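Local coordinates for adherence and virulence protein A (PDB 6PON) that probably helps pneumococci adhere to host tissue by binding fibronectin, at residues 14-26 against 37-49. Numbering follows the deposited sequence.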
loop_
_atom_site.group_PDB
_atom_site.type_symbol
_atom_site.label_atom_id
_atom_site.label_comp_id
_atom_site.label_asym_id
_atom_site.label_seq_id
_atom_site.Cartn_x
_atom_site.Cartn_y
_atom_site.Cartn_z
ATOM N N GLU B 14 -10.341 -23.623 14.527
ATOM C CA GLU B 14 -11.541 -24.464 14.497
ATOM C C GLU B 14 -11.368 -25.707 15.366
ATOM O O GLU B 14 -12.292 -26.117 16.080
ATOM C CB GLU B 14 -11.875 -24.913 13.066
ATOM C CG GLU B 14 -12.181 -23.826 12.035
ATOM C CD GLU B 14 -12.508 -24.414 10.650
ATOM O OE1 GLU B 14 -12.337 -25.651 10.454
ATOM O OE2 GLU B 14 -12.948 -23.642 9.766
ATOM N N LEU B 15 -10.208 -26.366 15.257
ATOM C CA LEU B 15 -9.998 -27.587 16.023
ATOM C C LEU B 15 -10.024 -27.268 17.505
ATOM O O LEU B 15 -10.591 -28.019 18.301
ATOM C CB LEU B 15 -8.674 -28.256 15.636
ATOM C CG LEU B 15 -8.447 -28.667 14.175
ATOM C CD1 LEU B 15 -7.053 -29.253 13.962
ATOM C CD2 LEU B 15 -9.497 -29.634 13.714
ATOM N N ARG B 16 -9.464 -26.119 17.879
ATOM C CA ARG B 16 -9.457 -25.718 19.276
ATOM C C ARG B 16 -10.879 -25.602 19.809
ATOM O O ARG B 16 -11.245 -26.260 20.798
ATOM C CB ARG B 16 -8.709 -24.400 19.419
ATOM C CG ARG B 16 -8.254 -24.087 20.810
ATOM C CD ARG B 16 -7.515 -22.763 20.823
ATOM N NE ARG B 16 -6.176 -22.857 20.249
ATOM C CZ ARG B 16 -5.770 -22.232 19.143
ATOM N NH1 ARG B 16 -6.599 -21.453 18.464
ATOM N NH2 ARG B 16 -4.520 -22.382 18.716
ATOM N N SER B 17 -11.714 -24.804 19.137
ATOM C CA SER B 17 -13.037 -24.543 19.682
ATOM C C SER B 17 -13.968 -25.744 19.538
ATOM O O SER B 17 -14.973 -25.823 20.254
ATOM C CB SER B 17 -13.644 -23.292 19.027
ATOM O OG SER B 17 -14.417 -23.604 17.884
ATOM N N GLU B 18 -13.673 -26.686 18.651
ATOM C CA GLU B 18 -14.549 -27.848 18.588
ATOM C C GLU B 18 -14.123 -28.965 19.523
ATOM O O GLU B 18 -14.970 -29.768 19.925
ATOM C CB GLU B 18 -14.646 -28.385 17.163
ATOM C CG GLU B 18 -15.428 -27.469 16.258
ATOM C CD GLU B 18 -16.851 -27.954 16.035
ATOM O OE1 GLU B 18 -17.779 -27.165 16.294
ATOM O OE2 GLU B 18 -17.060 -29.102 15.602
ATOM N N LEU B 19 -12.868 -28.995 19.936
ATOM C CA LEU B 19 -12.315 -30.184 20.548
ATOM C C LEU B 19 -11.804 -29.992 21.966
ATOM O O LEU B 19 -11.828 -30.958 22.737
ATOM C CB LEU B 19 -11.180 -30.735 19.674
ATOM C CG LEU B 19 -11.634 -31.207 18.296
ATOM C CD1 LEU B 19 -10.474 -31.824 17.527
ATOM C CD2 LEU B 19 -12.784 -32.191 18.431
ATOM N N VAL B 20 -11.337 -28.793 22.331
ATOM C CA VAL B 20 -10.700 -28.626 23.630
ATOM C C VAL B 20 -11.696 -29.014 24.716
ATOM O O VAL B 20 -12.896 -28.742 24.610
ATOM C CB VAL B 20 -10.156 -27.192 23.795
ATOM C CG1 VAL B 20 -9.746 -26.893 25.231
ATOM C CG2 VAL B 20 -8.944 -27.001 22.925
ATOM N N ASN B 21 -11.200 -29.725 25.731
ATOM C CA ASN B 21 -11.971 -30.299 26.828
ATOM C C ASN B 21 -12.846 -31.454 26.377
ATOM O O ASN B 21 -13.685 -31.929 27.158
ATOM C CB ASN B 21 -12.829 -29.258 27.549
ATOM C CG ASN B 21 -11.994 -28.272 28.309
ATOM O OD1 ASN B 21 -11.102 -28.654 29.073
ATOM N ND2 ASN B 21 -12.253 -26.990 28.094
ATOM N N GLY B 22 -12.677 -31.920 25.143
ATOM C CA GLY B 22 -13.280 -33.161 24.731
ATOM C C GLY B 22 -12.545 -34.356 25.305
ATOM O O GLY B 22 -11.520 -34.237 25.982
ATOM N N ARG B 23 -13.090 -35.536 25.022
ATOM C CA ARG B 23 -12.525 -36.798 25.474
ATOM C C ARG B 23 -12.248 -37.656 24.258
ATOM O O ARG B 23 -13.112 -37.788 23.388
ATOM C CB ARG B 23 -13.478 -37.527 26.421
ATOM C CG ARG B 23 -13.569 -36.922 27.813
ATOM C CD ARG B 23 -12.326 -37.280 28.658
ATOM N NE ARG B 23 -12.342 -36.629 29.973
ATOM C CZ ARG B 23 -11.417 -36.799 30.923
ATOM N NH1 ARG B 23 -10.375 -37.604 30.725
ATOM N NH2 ARG B 23 -11.532 -36.159 32.086
ATOM N N ILE B 24 -11.045 -38.219 24.188
ATOM C CA ILE B 24 -10.698 -39.140 23.112
ATOM C C ILE B 24 -11.293 -40.494 23.449
ATOM O O ILE B 24 -10.960 -41.082 24.482
ATOM C CB ILE B 24 -9.182 -39.247 22.927
ATOM C CG1 ILE B 24 -8.590 -37.889 22.565
ATOM C CG2 ILE B 24 -8.857 -40.272 21.855
ATOM C CD1 ILE B 24 -7.103 -37.846 22.683
ATOM N N GLN B 25 -12.167 -40.991 22.574
ATOM C CA GLN B 25 -12.899 -42.220 22.815
ATOM C C GLN B 25 -12.411 -43.397 21.994
ATOM O O GLN B 25 -12.675 -44.542 22.373
ATOM C CB GLN B 25 -14.395 -42.014 22.524
ATOM C CG GLN B 25 -15.174 -41.314 23.629
ATOM C CD GLN B 25 -16.595 -40.983 23.210
ATOM O OE1 GLN B 25 -16.875 -40.798 22.026
ATOM N NE2 GLN B 25 -17.495 -40.898 24.175
ATOM N N LYS B 26 -11.724 -43.159 20.884
ATOM C CA LYS B 26 -11.320 -44.258 20.021
ATOM C C LYS B 26 -10.094 -43.820 19.230
ATOM O O LYS B 26 -9.963 -42.647 18.874
ATOM C CB LYS B 26 -12.474 -44.684 19.103
ATOM C CG LYS B 26 -12.358 -46.094 18.599
ATOM C CD LYS B 26 -13.470 -46.455 17.609
ATOM C CE LYS B 26 -13.174 -47.813 16.916
ATOM N NZ LYS B 26 -14.273 -48.262 15.994
ATOM N N LEU B 37 -8.745 -40.151 15.448
ATOM C CA LEU B 37 -9.261 -40.134 16.808
ATOM C C LEU B 37 -10.754 -39.828 16.779
ATOM O O LEU B 37 -11.172 -38.835 16.173
ATOM C CB LEU B 37 -8.554 -39.070 17.661
ATOM C CG LEU B 37 -7.034 -38.966 17.649
ATOM C CD1 LEU B 37 -6.572 -37.936 18.658
ATOM C CD2 LEU B 37 -6.411 -40.321 17.967
ATOM N N GLN B 38 -11.556 -40.659 17.438
ATOM C CA GLN B 38 -12.930 -40.288 17.744
ATOM C C GLN B 38 -12.921 -39.508 19.052
ATOM O O GLN B 38 -12.417 -40.001 20.070
ATOM C CB GLN B 38 -13.837 -41.514 17.843
ATOM C CG GLN B 38 -15.315 -41.202 17.638
ATOM C CD GLN B 38 -16.217 -42.162 18.401
ATOM O OE1 GLN B 38 -16.874 -41.770 19.376
ATOM N NE2 GLN B 38 -16.254 -43.427 17.965
ATOM N N ILE B 39 -13.449 -38.286 19.022
ATOM C CA ILE B 39 -13.407 -37.388 20.168
ATOM C C ILE B 39 -14.818 -36.922 20.467
ATOM O O ILE B 39 -15.505 -36.414 19.577
ATOM C CB ILE B 39 -12.488 -36.177 19.916
ATOM C CG1 ILE B 39 -11.027 -36.605 19.797
ATOM C CG2 ILE B 39 -12.645 -35.130 21.007
ATOM C CD1 ILE B 39 -10.170 -35.576 19.060
ATOM N N ARG B 40 -15.245 -37.084 21.714
ATOM C CA ARG B 40 -16.524 -36.561 22.169
ATOM C C ARG B 40 -16.297 -35.202 22.809
ATOM O O ARG B 40 -15.404 -35.049 23.650
ATOM C CB ARG B 40 -17.186 -37.509 23.172
ATOM C CG ARG B 40 -18.461 -36.951 23.789
ATOM C CD ARG B 40 -19.295 -38.053 24.415
ATOM N NE ARG B 40 -20.610 -37.574 24.829
ATOM C CZ ARG B 40 -21.653 -37.424 24.010
ATOM N NH1 ARG B 40 -21.545 -37.696 22.709
ATOM N NH2 ARG B 40 -22.809 -36.986 24.499
ATOM N N SER B 41 -17.121 -34.229 22.425
ATOM C CA SER B 41 -16.946 -32.850 22.851
ATOM C C SER B 41 -18.237 -32.086 22.607
ATOM O O SER B 41 -18.848 -32.231 21.546
ATOM C CB SER B 41 -15.800 -32.202 22.090
ATOM O OG SER B 41 -15.237 -31.176 22.874
ATOM N N ASN B 42 -18.642 -31.272 23.586
ATOM C CA ASN B 42 -19.903 -30.517 23.516
ATOM C C ASN B 42 -21.077 -31.429 23.165
ATOM O O ASN B 42 -21.916 -31.101 22.322
ATOM C CB ASN B 42 -19.809 -29.358 22.514
ATOM C CG ASN B 42 -18.485 -28.598 22.611
ATOM O OD1 ASN B 42 -18.190 -27.952 23.623
ATOM N ND2 ASN B 42 -17.684 -28.667 21.543
ATOM N N ARG B 43 -21.115 -32.604 23.789
ATOM C CA ARG B 43 -22.159 -33.606 23.589
ATOM C C ARG B 43 -22.228 -34.140 22.160
ATOM O O ARG B 43 -23.140 -34.909 21.833
ATOM C CB ARG B 43 -23.531 -33.061 23.999
ATOM C CG ARG B 43 -23.682 -32.843 25.476
ATOM C CD ARG B 43 -24.963 -32.098 25.752
ATOM N NE ARG B 43 -25.606 -32.558 26.977
ATOM C CZ ARG B 43 -25.442 -31.991 28.167
ATOM N NH1 ARG B 43 -24.643 -30.935 28.294
ATOM N NH2 ARG B 43 -26.077 -32.479 29.227
ATOM N N GLN B 44 -21.296 -33.759 21.294
ATOM C CA GLN B 44 -21.236 -34.278 19.937
ATOM C C GLN B 44 -19.991 -35.134 19.769
ATOM O O GLN B 44 -18.998 -34.964 20.481
ATOM C CB GLN B 44 -21.222 -33.148 18.900
ATOM C CG GLN B 44 -22.272 -32.070 19.104
ATOM C CD GLN B 44 -22.357 -31.124 17.919
ATOM O OE1 GLN B 44 -21.988 -29.953 18.013
ATOM N NE2 GLN B 44 -22.842 -31.632 16.792
ATOM N N SER B 45 -20.049 -36.061 18.828
ATOM C CA SER B 45 -18.882 -36.855 18.489
ATOM C C SER B 45 -18.197 -36.232 17.280
ATOM O O SER B 45 -18.842 -35.594 16.439
ATOM C CB SER B 45 -19.264 -38.313 18.219
ATOM O OG SER B 45 -18.117 -39.155 18.176
ATOM N N HIS B 46 -16.871 -36.388 17.230
ATOM C CA HIS B 46 -16.026 -35.804 16.194
ATOM C C HIS B 46 -14.955 -36.802 15.777
ATOM O O HIS B 46 -14.535 -37.666 16.557
ATOM C CB HIS B 46 -15.338 -34.510 16.657
ATOM C CG HIS B 46 -16.281 -33.440 17.110
ATOM N ND1 HIS B 46 -16.960 -32.624 16.231
ATOM C CD2 HIS B 46 -16.631 -33.030 18.353
ATOM C CE1 HIS B 46 -17.703 -31.770 16.913
ATOM N NE2 HIS B 46 -17.525 -31.998 18.203
ATOM N N ARG B 47 -14.486 -36.648 14.542
ATOM C CA ARG B 47 -13.501 -37.546 13.956
ATOM C C ARG B 47 -12.305 -36.722 13.477
ATOM O O ARG B 47 -12.411 -35.982 12.490
ATOM C CB ARG B 47 -14.139 -38.349 12.821
ATOM C CG ARG B 47 -13.383 -39.586 12.411
ATOM C CD ARG B 47 -14.250 -40.522 11.559
ATOM N NE ARG B 47 -15.320 -41.144 12.336
ATOM C CZ ARG B 47 -16.060 -42.165 11.913
ATOM N NH1 ARG B 47 -15.854 -42.689 10.711
ATOM N NH2 ARG B 47 -17.008 -42.667 12.696
ATOM N N LEU B 48 -11.169 -36.856 14.180
ATOM C CA LEU B 48 -9.948 -36.095 13.911
ATOM C C LEU B 48 -8.974 -36.938 13.103
ATOM O O LEU B 48 -8.569 -38.018 13.549
ATOM C CB LEU B 48 -9.267 -35.661 15.210
ATOM C CG LEU B 48 -8.019 -34.768 15.054
ATOM C CD1 LEU B 48 -8.369 -33.495 14.265
ATOM C CD2 LEU B 48 -7.337 -34.400 16.401
ATOM N N LEU B 49 -8.566 -36.436 11.942
ATOM C CA LEU B 49 -7.593 -37.122 11.109
ATOM C C LEU B 49 -6.248 -36.414 11.209
ATOM O O LEU B 49 -6.165 -35.193 11.046
ATOM C CB LEU B 49 -8.053 -37.184 9.649
ATOM C CG LEU B 49 -6.999 -37.555 8.588
ATOM C CD1 LEU B 49 -6.447 -38.951 8.829
ATOM C CD2 LEU B 49 -7.550 -37.435 7.146
HETATM O O HOH W 1 -20.419 -27.948 17.728
#
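The carbonyl oxygen of Q38 is gripped by two consecutive backbone amides: Q25 N lies 2.7 Å from Q38 O on a nearly straight bond (165° at the hydrogen), and K26 N reaches the same Q38 O only weakly. Two residues, Q25 and K26, stand opposite the single Q38, which makes this a classic beta bulge, and beyond it Q38 N returns a bond to K26 O. On the other side of the bulge R23 and R40 form a hydrogen-bonded antiparallel pair, with R23 N 2.7 Å from R40 O. These strands begin an antiparallel sheet of 23-28, 34-41, 44-51 and 58-61, with the end of helix 5-19 packed against one face; the far side of 23-28 is bonded in turn to residues 85-88. On the helix-covered face L19 sends CD2 to within 3.9 Å of I39 CG2 and sets the same methyl against H46 CB; its other methyl approaches L48 CD2. I24 and I39 run alongside each other in the same direction, CG1 to CG1 at 3.9 Å, and I88 of strand 87-93 touches both. Where the chain leaves the helix, a type II turn from L19 to G22 brings G22 CA within 3.0 Å of R40 O. A water bridges E18 OE1 and Q44 OE1.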